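Local structure of mandelate racemase/muconate lactonizing enzyme/Enolase superfamily (Rhodobacter sphaeroides, 2HZG) at residues W225-F230 against V302-T307; A236-L241 against V248-G253; E254-H257 against M261-H264; L310-S315 against C328-A333. The protein belongs to the enolase superfamily, joining a small N-terminal domain to a C-terminal TIM-barrel-like domain that here binds a sodium ion at acidic side chains. All blocks are in the same frame, centred on the assembly; numbering follows the deposited sequence.

Contact 1 of 4, residues W225-F230 against V302-T307; sequences WLEEPF and VNHTFT. With NA (sodium ion), chain C.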
loop_
_atom_site.group_PDB
_atom_site.type_symbol
_atom_site.label_atom_id
_atom_site.label_comp_id
_atom_site.label_asym_id
_atom_site.label_seq_id
_atom_site.Cartn_x
_atom_site.Cartn_y
_atom_site.Cartn_z
ATOM N N TRP A 225 -2.289 26.518 -4.126
ATOM C CA TRP A 225 -2.812 25.254 -3.677
ATOM C C TRP A 225 -2.208 24.843 -2.352
ATOM O O TRP A 225 -1.112 25.288 -1.964
ATOM C CB TRP A 225 -2.664 24.135 -4.744
ATOM C CG TRP A 225 -1.263 23.508 -4.902
ATOM C CD1 TRP A 225 -0.497 22.897 -3.929
ATOM C CD2 TRP A 225 -0.511 23.395 -6.123
ATOM N NE1 TRP A 225 0.693 22.433 -4.482
ATOM C CE2 TRP A 225 0.697 22.724 -5.822
ATOM C CE3 TRP A 225 -0.748 23.798 -7.446
ATOM C CZ2 TRP A 225 1.671 22.462 -6.797
ATOM C CZ3 TRP A 225 0.207 23.533 -8.403
ATOM C CH2 TRP A 225 1.403 22.863 -8.074
ATOM N N LEU A 226 -2.962 23.997 -1.665
ATOM C CA LEU A 226 -2.562 23.381 -0.421
ATOM C C LEU A 226 -2.474 21.906 -0.714
ATOM O O LEU A 226 -3.466 21.274 -1.055
ATOM C CB LEU A 226 -3.609 23.658 0.667
ATOM C CG LEU A 226 -3.401 22.899 1.983
ATOM C CD1 LEU A 226 -2.081 23.327 2.655
ATOM C CD2 LEU A 226 -4.634 23.092 2.898
ATOM N N GLU A 227 -1.270 21.362 -0.578
ATOM C CA GLU A 227 -0.949 20.012 -1.027
ATOM C C GLU A 227 -0.905 19.028 0.144
ATOM O O GLU A 227 -0.386 19.345 1.217
ATOM C CB GLU A 227 0.383 20.063 -1.781
ATOM C CG GLU A 227 0.965 18.737 -2.215
ATOM C CD GLU A 227 2.180 18.914 -3.107
ATOM O OE1 GLU A 227 2.309 19.961 -3.782
ATOM O OE2 GLU A 227 2.995 17.972 -3.166
ATOM N N GLU A 228 -1.496 17.852 -0.063
ATOM C CA GLU A 228 -1.490 16.772 0.934
ATOM C C GLU A 228 -1.910 17.216 2.339
ATOM O O GLU A 228 -1.158 16.996 3.295
ATOM C CB GLU A 228 -0.097 16.110 1.007
ATOM C CG GLU A 228 0.253 15.257 -0.214
ATOM C CD GLU A 228 0.944 13.955 0.181
ATOM O OE1 GLU A 228 0.290 12.866 0.048
ATOM O OE2 GLU A 228 2.117 14.030 0.666
ATOM N N PRO A 229 -3.097 17.854 2.481
ATOM C CA PRO A 229 -3.450 18.261 3.865
ATOM C C PRO A 229 -3.618 17.071 4.834
ATOM O O PRO A 229 -3.415 17.225 6.027
ATOM C CB PRO A 229 -4.798 19.002 3.699
ATOM C CG PRO A 229 -5.354 18.472 2.365
ATOM C CD PRO A 229 -4.145 18.212 1.496
ATOM N N PHE A 230 -3.985 15.906 4.304
ATOM C CA PHE A 230 -4.415 14.766 5.121
ATOM C C PHE A 230 -3.752 13.450 4.723
ATOM O O PHE A 230 -3.059 13.399 3.691
ATOM C CB PHE A 230 -5.935 14.596 4.991
ATOM C CG PHE A 230 -6.725 15.834 5.343
ATOM C CD1 PHE A 230 -6.739 16.325 6.662
ATOM C CD2 PHE A 230 -7.457 16.500 4.362
ATOM C CE1 PHE A 230 -7.477 17.474 6.989
ATOM C CE2 PHE A 230 -8.194 17.650 4.674
ATOM C CZ PHE A 230 -8.209 18.139 5.986
ATOM N N VAL A 302 0.055 17.410 -12.639
ATOM C CA VAL A 302 1.397 17.903 -12.376
ATOM C C VAL A 302 2.210 16.698 -11.956
ATOM O O VAL A 302 1.685 15.782 -11.323
ATOM C CB VAL A 302 1.453 18.990 -11.228
ATOM C CG1 VAL A 302 2.764 19.791 -11.305
ATOM C CG2 VAL A 302 0.247 19.963 -11.258
ATOM N N ASN A 303 3.485 16.680 -12.318
ATOM C CA ASN A 303 4.391 15.712 -11.726
ATOM C C ASN A 303 4.611 15.994 -10.236
ATOM O O ASN A 303 4.549 17.158 -9.793
ATOM C CB ASN A 303 5.743 15.719 -12.444
ATOM C CG ASN A 303 6.461 17.043 -12.306
ATOM O OD1 ASN A 303 5.881 18.096 -12.541
ATOM N ND2 ASN A 303 7.712 16.998 -11.898
ATOM N N HIS A 304 4.838 14.927 -9.470
ATOM C CA HIS A 304 5.525 15.051 -8.200
ATOM C C HIS A 304 6.962 14.586 -8.407
ATOM O O HIS A 304 7.193 13.431 -8.758
ATOM C CB HIS A 304 4.892 14.212 -7.074
ATOM C CG HIS A 304 5.742 14.172 -5.844
ATOM N ND1 HIS A 304 6.686 13.194 -5.620
ATOM C CD2 HIS A 304 5.852 15.042 -4.812
ATOM C CE1 HIS A 304 7.325 13.445 -4.492
ATOM N NE2 HIS A 304 6.835 14.561 -3.980
ATOM N N THR A 305 7.920 15.497 -8.213
ATOM C CA THR A 305 9.341 15.157 -8.273
ATOM C C THR A 305 10.105 15.941 -7.224
ATOM O O THR A 305 10.047 17.158 -7.225
ATOM C CB THR A 305 9.981 15.522 -9.638
ATOM O OG1 THR A 305 9.240 14.906 -10.690
ATOM C CG2 THR A 305 11.442 15.047 -9.692
ATOM N N PHE A 306 10.842 15.247 -6.363
ATOM C CA PHE A 306 11.683 15.943 -5.391
ATOM C C PHE A 306 13.150 15.465 -5.473
ATOM O O PHE A 306 13.971 15.774 -4.600
ATOM C CB PHE A 306 11.109 15.772 -3.957
ATOM C CG PHE A 306 11.417 16.934 -3.031
ATOM C CD1 PHE A 306 10.884 18.207 -3.278
ATOM C CD2 PHE A 306 12.224 16.752 -1.907
ATOM C CE1 PHE A 306 11.140 19.263 -2.421
ATOM C CE2 PHE A 306 12.515 17.830 -1.042
ATOM C CZ PHE A 306 11.972 19.085 -1.314
ATOM N N THR A 307 13.480 14.721 -6.526
ATOM C CA THR A 307 14.734 13.969 -6.534
ATOM C C THR A 307 15.578 14.230 -7.805
ATOM O O THR A 307 15.718 15.395 -8.210
ATOM C CB THR A 307 14.466 12.456 -6.259
ATOM O OG1 THR A 307 13.549 11.962 -7.243
ATOM C CG2 THR A 307 13.842 12.276 -4.877
HETATM NA NA NA C . 4.641 16.909 -1.879
HETATM O O HOH W 1 3.441 16.075 0.561
HETATM O O HOH W 2 6.399 15.397 -1.054
HETATM O O HOH W 3 6.620 17.790 -3.260
#
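Glu227 and His304 face each other at the closest backbone approach of 225-230 to 302-307, and even there their CA atoms stand 10.9 Å apart, because two further strands separate these two in the sheet. Side chains, a sodium ion and its water bridge the gap. Glu227, with CG anti to the backbone N (chi1 174°) and an extended chain, reaches inward. Its OE2 binds the sodium at 2.3 Å. Its OE1 accepts a hydrogen bond from Trp225 NE1 at 3.0 Å through the anti lone pair, the oxygen lying 26° out of the indole plane, and also forms a salt bridge with Lys165; such grips should hold the carboxylate steady beside the ion. His304 meets Glu227 OE2 at the edge of its ring but does not bind the metal directly: NE2 lies 3.1 Å from water 2, which in turn is a sodium ligand, while ND1 is hydrogen-bonded to Asp277. A histidine suits this second shell, with one ring nitrogen for a protein partner and one for water. Trp225 CH2 loosely touches Val302 CG2 at 4.5 Å, an oblique, apolar approach deeper in the barrel than the ion. With Asp199 and Glu254 completing the acidic trio on the sodium, this is the metal site at the C-terminal ends of the strands in an enolase-superfamily barrel.

Contact 2 of 4, residues A236-L241 against V248-G253; sequences AAHAAL and VRIAGG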
loop_
_atom_site.group_PDB
_atom_site.type_symbol
_atom_site.label_atom_id
_atom_site.label_comp_id
_atom_site.label_asym_id
_atom_site.label_seq_id
_atom_site.Cartn_x
_atom_site.Cartn_y
_atom_site.Cartn_z
ATOM N N ALA A 236 -12.703 11.823 2.140
ATOM C CA ALA A 236 -13.806 12.595 2.709
ATOM C C ALA A 236 -13.276 13.849 3.434
ATOM O O ALA A 236 -13.865 14.924 3.323
ATOM C CB ALA A 236 -14.663 11.720 3.638
ATOM N N ALA A 237 -12.163 13.701 4.155
ATOM C CA ALA A 237 -11.480 14.854 4.764
ATOM C C ALA A 237 -11.080 15.903 3.697
ATOM O O ALA A 237 -11.328 17.106 3.880
ATOM C CB ALA A 237 -10.280 14.406 5.575
ATOM N N HIS A 238 -10.469 15.453 2.600
ATOM C CA HIS A 238 -10.117 16.325 1.465
ATOM C C HIS A 238 -11.332 17.079 0.920
ATOM O O HIS A 238 -11.289 18.303 0.719
ATOM C CB HIS A 238 -9.489 15.505 0.330
ATOM C CG HIS A 238 -8.046 15.169 0.536
ATOM N ND1 HIS A 238 -7.630 14.121 1.330
ATOM C CD2 HIS A 238 -6.920 15.718 0.018
ATOM C CE1 HIS A 238 -6.310 14.044 1.297
ATOM N NE2 HIS A 238 -5.856 14.994 0.500
ATOM N N ALA A 239 -12.414 16.336 0.673
ATOM C CA ALA A 239 -13.650 16.907 0.165
ATOM C C ALA A 239 -14.232 17.924 1.157
ATOM O O ALA A 239 -14.678 18.991 0.754
ATOM C CB ALA A 239 -14.696 15.784 -0.148
ATOM N N ALA A 240 -14.247 17.585 2.443
ATOM C CA ALA A 240 -14.722 18.535 3.480
ATOM C C ALA A 240 -13.918 19.850 3.460
ATOM O O ALA A 240 -14.491 20.937 3.475
ATOM C CB ALA A 240 -14.678 17.888 4.869
ATOM N N LEU A 241 -12.595 19.747 3.407
ATOM C CA LEU A 241 -11.731 20.922 3.353
ATOM C C LEU A 241 -12.002 21.781 2.111
ATOM O O LEU A 241 -12.106 23.013 2.201
ATOM C CB LEU A 241 -10.251 20.507 3.401
ATOM C CG LEU A 241 -9.239 21.643 3.661
ATOM C CD1 LEU A 241 -9.486 22.300 5.025
ATOM C CD2 LEU A 241 -7.804 21.113 3.578
ATOM N N VAL A 248 -7.709 29.117 -2.131
ATOM C CA VAL A 248 -6.655 28.112 -2.255
ATOM C C VAL A 248 -7.299 26.771 -2.608
ATOM O O VAL A 248 -8.292 26.349 -1.990
ATOM C CB VAL A 248 -5.784 28.023 -0.968
ATOM C CG1 VAL A 248 -6.610 27.585 0.250
ATOM C CG2 VAL A 248 -4.562 27.109 -1.169
ATOM N N ARG A 249 -6.745 26.111 -3.612
ATOM C CA ARG A 249 -7.264 24.818 -4.033
ATOM C C ARG A 249 -6.516 23.693 -3.345
ATOM O O ARG A 249 -5.445 23.918 -2.787
ATOM C CB ARG A 249 -7.210 24.721 -5.562
ATOM C CG ARG A 249 -8.178 25.738 -6.189
ATOM C CD ARG A 249 -7.872 25.962 -7.646
ATOM N NE ARG A 249 -8.304 24.823 -8.454
ATOM C CZ ARG A 249 -8.078 24.699 -9.759
ATOM N NH1 ARG A 249 -7.401 25.638 -10.415
ATOM N NH2 ARG A 249 -8.521 23.623 -10.400
ATOM N N ILE A 250 -7.095 22.493 -3.350
ATOM C CA ILE A 250 -6.452 21.349 -2.705
ATOM C C ILE A 250 -5.721 20.526 -3.774
ATOM O O ILE A 250 -6.208 20.368 -4.895
ATOM C CB ILE A 250 -7.462 20.470 -1.875
ATOM C CG1 ILE A 250 -8.318 21.329 -0.916
ATOM C CG2 ILE A 250 -6.733 19.349 -1.107
ATOM C CD1 ILE A 250 -7.563 22.366 -0.071
ATOM N N ALA A 251 -4.533 20.059 -3.426
ATOM C CA ALA A 251 -3.736 19.236 -4.334
ATOM C C ALA A 251 -3.296 17.983 -3.621
ATOM O O ALA A 251 -3.145 17.975 -2.399
ATOM C CB ALA A 251 -2.506 20.018 -4.846
ATOM N N GLY A 252 -3.088 16.915 -4.382
ATOM C CA GLY A 252 -2.487 15.711 -3.818
ATOM C C GLY A 252 -2.349 14.630 -4.865
ATOM O O GLY A 252 -2.591 14.873 -6.054
ATOM N N GLY A 253 -1.995 13.428 -4.406
ATOM C CA GLY A 253 -1.842 12.277 -5.279
ATOM C C GLY A 253 -0.449 11.687 -5.311
ATOM O O GLY A 253 -0.259 10.591 -5.843
#
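The imidazole of His238 presents its edge to Ile250, His238 CD2 lying 3.8 Å from Ile250 CG2 with the methyl near the ring plane, and it meets the Phe230 ring in an edge-to-face (T-shaped) pair. A further part of the rim is used by ND1, which is hydrogen-bonded to Ala234 O one turn earlier in the chain; this should limit the rotation of the ring and leaves a carbon corner turned to the isoleucine. Ile250 serves two partners because it branches at CB. Its CG2, anti to the backbone N, goes to the histidine, whereas the CG1 arm runs to the leucine: Ile250 CD1 lies 3.9 Å from Leu241 CD2, and the two side chains run at about a right angle. The residues joined belong to a beta-alpha-beta unit of the TIM barrel: strand 225-227, helix 235-242 and strand 249-252, with the two strands parallel neighbours in the sheet and the helix packed on their outer side. One helical turn separates His238 from Leu241, so both fall on the buried flank of the helix, where Leu241 also packs on Pro229 and Phe230. Ala236 packs on Tyr268 of the second subunit. Ala251 alternates to the other side of the strand, against Phe273 and Gln275. Gly252 passes the histidine without a side chain, and Gly253 adopts positive phi (118°), a conformation natural to glycine.

Contact 3 of 4, residues E254-H257 against M261-H264; sequences EAAH and MAQH. With NA (sodium ion), chain C.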
loop_
_atom_site.group_PDB
_atom_site.type_symbol
_atom_site.label_atom_id
_atom_site.label_comp_id
_atom_site.label_asym_id
_atom_site.label_seq_id
_atom_site.Cartn_x
_atom_site.Cartn_y
_atom_site.Cartn_z
ATOM N N GLU A 254 0.540 12.388 -4.752
ATOM C CA GLU A 254 1.911 11.872 -4.811
ATOM C C GLU A 254 2.079 10.530 -4.089
ATOM O O GLU A 254 3.012 9.765 -4.379
ATOM C CB GLU A 254 2.884 12.872 -4.219
ATOM C CG GLU A 254 2.900 12.841 -2.700
ATOM C CD GLU A 254 3.926 13.787 -2.170
ATOM O OE1 GLU A 254 4.919 13.319 -1.589
ATOM O OE2 GLU A 254 3.743 15.004 -2.380
ATOM N N ALA A 255 1.195 10.253 -3.147
ATOM C CA ALA A 255 1.254 8.972 -2.431
ATOM C C ALA A 255 0.550 7.833 -3.178
ATOM O O ALA A 255 0.614 6.675 -2.734
ATOM C CB ALA A 255 0.703 9.109 -1.012
ATOM N N ALA A 256 -0.093 8.127 -4.313
ATOM C CA ALA A 256 -0.758 7.056 -5.095
ATOM C C ALA A 256 0.266 6.011 -5.545
ATOM O O ALA A 256 1.267 6.343 -6.206
ATOM C CB ALA A 256 -1.504 7.622 -6.310
ATOM N N HIS A 257 0.045 4.758 -5.163
ATOM C CA HIS A 257 0.910 3.670 -5.635
ATOM C C HIS A 257 0.124 2.800 -6.625
ATOM O O HIS A 257 0.580 1.750 -7.030
ATOM C CB HIS A 257 1.491 2.845 -4.471
ATOM C CG HIS A 257 0.447 2.244 -3.574
ATOM N ND1 HIS A 257 0.106 2.788 -2.353
ATOM C CD2 HIS A 257 -0.332 1.146 -3.727
ATOM C CE1 HIS A 257 -0.834 2.048 -1.793
ATOM N NE2 HIS A 257 -1.111 1.042 -2.601
ATOM N N MET A 261 -6.022 4.970 -6.554
ATOM C CA MET A 261 -5.751 5.992 -5.524
ATOM C C MET A 261 -5.816 7.419 -6.110
ATOM O O MET A 261 -6.406 8.320 -5.508
ATOM C CB MET A 261 -4.404 5.758 -4.867
ATOM C CG MET A 261 -4.386 4.540 -3.967
ATOM S SD MET A 261 -2.808 4.368 -3.141
ATOM C CE MET A 261 -2.770 5.775 -2.009
ATOM N N ALA A 262 -5.248 7.606 -7.297
ATOM C CA ALA A 262 -5.314 8.898 -7.976
ATOM C C ALA A 262 -6.741 9.176 -8.479
ATOM O O ALA A 262 -7.274 10.276 -8.267
ATOM C CB ALA A 262 -4.312 8.955 -9.120
ATOM N N GLN A 263 -7.365 8.189 -9.136
ATOM C CA GLN A 263 -8.737 8.396 -9.614
ATOM C C GLN A 263 -9.724 8.719 -8.494
ATOM O O GLN A 263 -10.586 9.581 -8.653
ATOM C CB GLN A 263 -9.261 7.207 -10.411
ATOM C CG GLN A 263 -10.529 7.581 -11.165
ATOM C CD GLN A 263 -11.163 6.393 -11.858
ATOM O OE1 GLN A 263 -11.273 6.376 -13.080
ATOM N NE2 GLN A 263 -11.572 5.398 -11.087
ATOM N N HIS A 264 -9.600 8.010 -7.377
ATOM C CA HIS A 264 -10.471 8.256 -6.221
ATOM C C HIS A 264 -10.274 9.634 -5.618
ATOM O O HIS A 264 -11.246 10.291 -5.232
ATOM C CB HIS A 264 -10.278 7.183 -5.151
ATOM C CG HIS A 264 -10.697 5.814 -5.595
ATOM N ND1 HIS A 264 -10.296 4.667 -4.946
ATOM C CD2 HIS A 264 -11.478 5.413 -6.624
ATOM C CE1 HIS A 264 -10.815 3.615 -5.556
ATOM N NE2 HIS A 264 -11.525 4.041 -6.585
HETATM NA NA NA C . 4.641 16.909 -1.879
HETATM O O HOH W 2 6.399 15.397 -1.054
HETATM O O HOH W 1 3.441 16.075 0.561
HETATM O O HOH W 3 6.620 17.790 -3.260
#
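Met261 lays its sulfur over one face of the His257 imidazole, SD standing 3.5 Å from the ring centroid of His257 and 22° off the ring normal. This is the tight part of the contact. The same sulfur receives a weak but nearly straight hydrogen bond from the backbone, His257 N to Met261 SD at 3.5 Å and 171°. The bend at chi3 (68°) turns the methyl back over the loop, bringing Met261 CE to 3.6 Å from Ala255 O. Behind it, Ala256 CB rests on Met261 CB at 3.7 Å and lies 4.2 Å from Ala262 CB; small side chains allow the loop to sit close against the first turn of helix 259-268. His257 and Met261 are only partly buried, so the outer side of the pair keeps some exposure. Leu97 of the second subunit is a further neighbour of His257. At the far end of the loop Glu254 turns inward instead, its OE2 binding sodium at 2.2 Å and its OE1 accepting a hydrogen bond from water 2 and pairing with Arg280. A soft, polarisable sulfur suits both a pi face and an N-H, which suggests that these two segments meet mainly through dispersion and one weak polar bond, while the metal end relies on strong charge interactions.

Contact 4 of 4, residues L310-S315 against C328-A333; sequences LALSAS and CEYPAA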
loop_
_atom_site.group_PDB
_atom_site.type_symbol
_atom_site.label_atom_id
_atom_site.label_comp_id
_atom_site.label_asym_id
_atom_site.label_seq_id
_atom_site.Cartn_x
_atom_site.Cartn_y
_atom_site.Cartn_z
ATOM N N LEU A 310 16.645 12.060 -13.521
ATOM C CA LEU A 310 16.080 10.822 -14.085
ATOM C C LEU A 310 14.601 10.669 -13.664
ATOM O O LEU A 310 13.735 10.394 -14.491
ATOM C CB LEU A 310 16.901 9.595 -13.684
ATOM C CG LEU A 310 16.405 8.236 -14.224
ATOM C CD1 LEU A 310 16.503 8.179 -15.771
ATOM C CD2 LEU A 310 17.160 7.073 -13.549
ATOM N N ALA A 311 14.343 10.857 -12.370
ATOM C CA ALA A 311 12.975 10.908 -11.810
ATOM C C ALA A 311 12.168 12.036 -12.433
ATOM O O ALA A 311 11.003 11.841 -12.777
ATOM C CB ALA A 311 13.029 11.059 -10.277
ATOM N N LEU A 312 12.790 13.214 -12.578
ATOM C CA LEU A 312 12.116 14.361 -13.208
ATOM C C LEU A 312 11.672 14.037 -14.624
ATOM O O LEU A 312 10.521 14.241 -14.980
ATOM C CB LEU A 312 13.000 15.622 -13.219
ATOM C CG LEU A 312 12.423 16.900 -13.865
ATOM C CD1 LEU A 312 11.045 17.339 -13.262
ATOM C CD2 LEU A 312 13.467 18.030 -13.750
ATOM N N SER A 313 12.608 13.536 -15.432
ATOM C CA SER A 313 12.305 13.178 -16.796
ATOM C C SER A 313 11.138 12.202 -16.812
ATOM O O SER A 313 10.187 12.398 -17.559
ATOM C CB SER A 313 13.528 12.552 -17.474
ATOM O OG SER A 313 13.082 11.886 -18.642
ATOM N N ALA A 314 11.196 11.172 -15.959
ATOM C CA ALA A 314 10.163 10.137 -15.968
ATOM C C ALA A 314 8.809 10.719 -15.621
ATOM O O ALA A 314 7.818 10.413 -16.268
ATOM C CB ALA A 314 10.521 8.994 -15.023
ATOM N N SER A 315 8.776 11.604 -14.621
ATOM C CA SER A 315 7.502 12.148 -14.161
ATOM C C SER A 315 6.955 13.259 -15.067
ATOM O O SER A 315 5.799 13.622 -14.946
ATOM C CB SER A 315 7.558 12.550 -12.686
ATOM O OG SER A 315 7.550 11.379 -11.817
ATOM N N CYS A 328 5.226 22.424 -13.776
ATOM C CA CYS A 328 5.829 21.202 -13.282
ATOM C C CYS A 328 6.582 21.484 -12.013
ATOM O O CYS A 328 7.070 22.603 -11.805
ATOM C CB CYS A 328 6.761 20.554 -14.322
ATOM S SG CYS A 328 8.244 21.519 -14.718
ATOM N N GLU A 329 6.674 20.462 -11.173
ATOM C CA GLU A 329 7.527 20.503 -10.002
ATOM C C GLU A 329 8.994 20.343 -10.380
ATOM O O GLU A 329 9.366 19.447 -11.149
ATOM C CB GLU A 329 7.124 19.433 -8.980
ATOM C CG GLU A 329 7.859 19.562 -7.662
ATOM C CD GLU A 329 7.287 18.697 -6.542
ATOM O OE1 GLU A 329 6.561 17.722 -6.844
ATOM O OE2 GLU A 329 7.589 18.976 -5.341
ATOM N N TYR A 330 9.823 21.202 -9.803
ATOM C CA TYR A 330 11.251 21.166 -10.034
ATOM C C TYR A 330 12.000 21.156 -8.697
ATOM O O TYR A 330 11.930 22.123 -7.958
ATOM C CB TYR A 330 11.687 22.373 -10.890
ATOM C CG TYR A 330 13.131 22.280 -11.320
ATOM C CD1 TYR A 330 13.492 21.613 -12.504
ATOM C CD2 TYR A 330 14.144 22.789 -10.516
ATOM C CE1 TYR A 330 14.845 21.497 -12.879
ATOM C CE2 TYR A 330 15.489 22.680 -10.878
ATOM C CZ TYR A 330 15.824 22.042 -12.066
ATOM O OH TYR A 330 17.151 21.934 -12.404
ATOM N N PRO A 331 12.772 20.090 -8.407
ATOM C CA PRO A 331 13.489 20.095 -7.126
ATOM C C PRO A 331 14.621 21.131 -7.141
ATOM O O PRO A 331 15.616 20.962 -7.849
ATOM C CB PRO A 331 14.075 18.676 -7.020
ATOM C CG PRO A 331 14.018 18.111 -8.343
ATOM C CD PRO A 331 13.065 18.889 -9.212
ATOM N N ALA A 332 14.461 22.190 -6.354
ATOM C CA ALA A 332 15.373 23.328 -6.411
ATOM C C ALA A 332 16.546 23.237 -5.420
ATOM O O ALA A 332 17.546 23.930 -5.583
ATOM C CB ALA A 332 14.592 24.636 -6.233
ATOM N N ALA A 333 16.454 22.378 -4.407
ATOM C CA ALA A 333 17.577 22.180 -3.485
ATOM C C ALA A 333 17.821 20.692 -3.181
ATOM O O ALA A 333 17.915 20.307 -2.010
ATOM C CB ALA A 333 17.372 22.989 -2.163
#
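Leu312 carries the apolar part of this contact, setting its CD2 methyl against the CD1-CE1 bond of the Tyr330 ring, 3.8 Å from Tyr330 CD1 and equally far from CE1. The two side chains run at about a right angle, and the methyl approaches the ring obliquely. The leucine has CG anti to the backbone N (chi1 179°), which extends it across the space between helix and strand; the tyrosine ring lies alongside, and its CD1-CE1 flank meets the methyl. On the tyrosine, Pro331 CD lies over one face near the rim, 4.0 Å above the plane of the Tyr330 ring.

Van der Waals contact with the backbone comes next. The second leucine methyl, Leu312 CD1, abuts Glu329 O at 3.4 Å. A forked leucine is well suited here, since one branch takes the aromatic ring and the other the main chain.

The polar interactions belong to Glu329, whose carboxylate does not meet the leucine. With Lys165 (a salt bridge) and Ser139 on OE2 and Thr305 N on OE1, this buried acid is satisfied from several sides; separately, its backbone N is hydrogen-bonded to Asn303 OD1.

Strand 327-331 is the last of the eight parallel strands and pairs with the first, 135-141. Helix 309-316 follows strand 300-303 and packs outside the sheet, Leu312 touching Asn303 on that strand, while Leu310 and Ala311 meet Glu43 of strand 38-44 in the N-terminal domain.

Overall arrangement
All four contacts lie in the TIM-barrel-like domain, but at different depths. Contacts 1 and 3 share the sodium ion and three waters, where Glu227 OE2 and Glu254 OE2 come within 3.2 Å of each other; contact 1 is wholly buried, whereas contact 3 is partly exposed and, like the helix of contact 2, touches the second subunit. Contacts 2 and 4 are apolar helix-on-strand packing on the outer side of the sheet, with centres about 23 Å apart. Contact 2 joins contact 1 through backbone bonds between strands 225-227 and 249-252, while contact 4 joins it through Asn303, Thr305 and Glu329. Charge thus gathers inside the barrel mouth, while the two helix-on-strand contacts outside are mostly apolar.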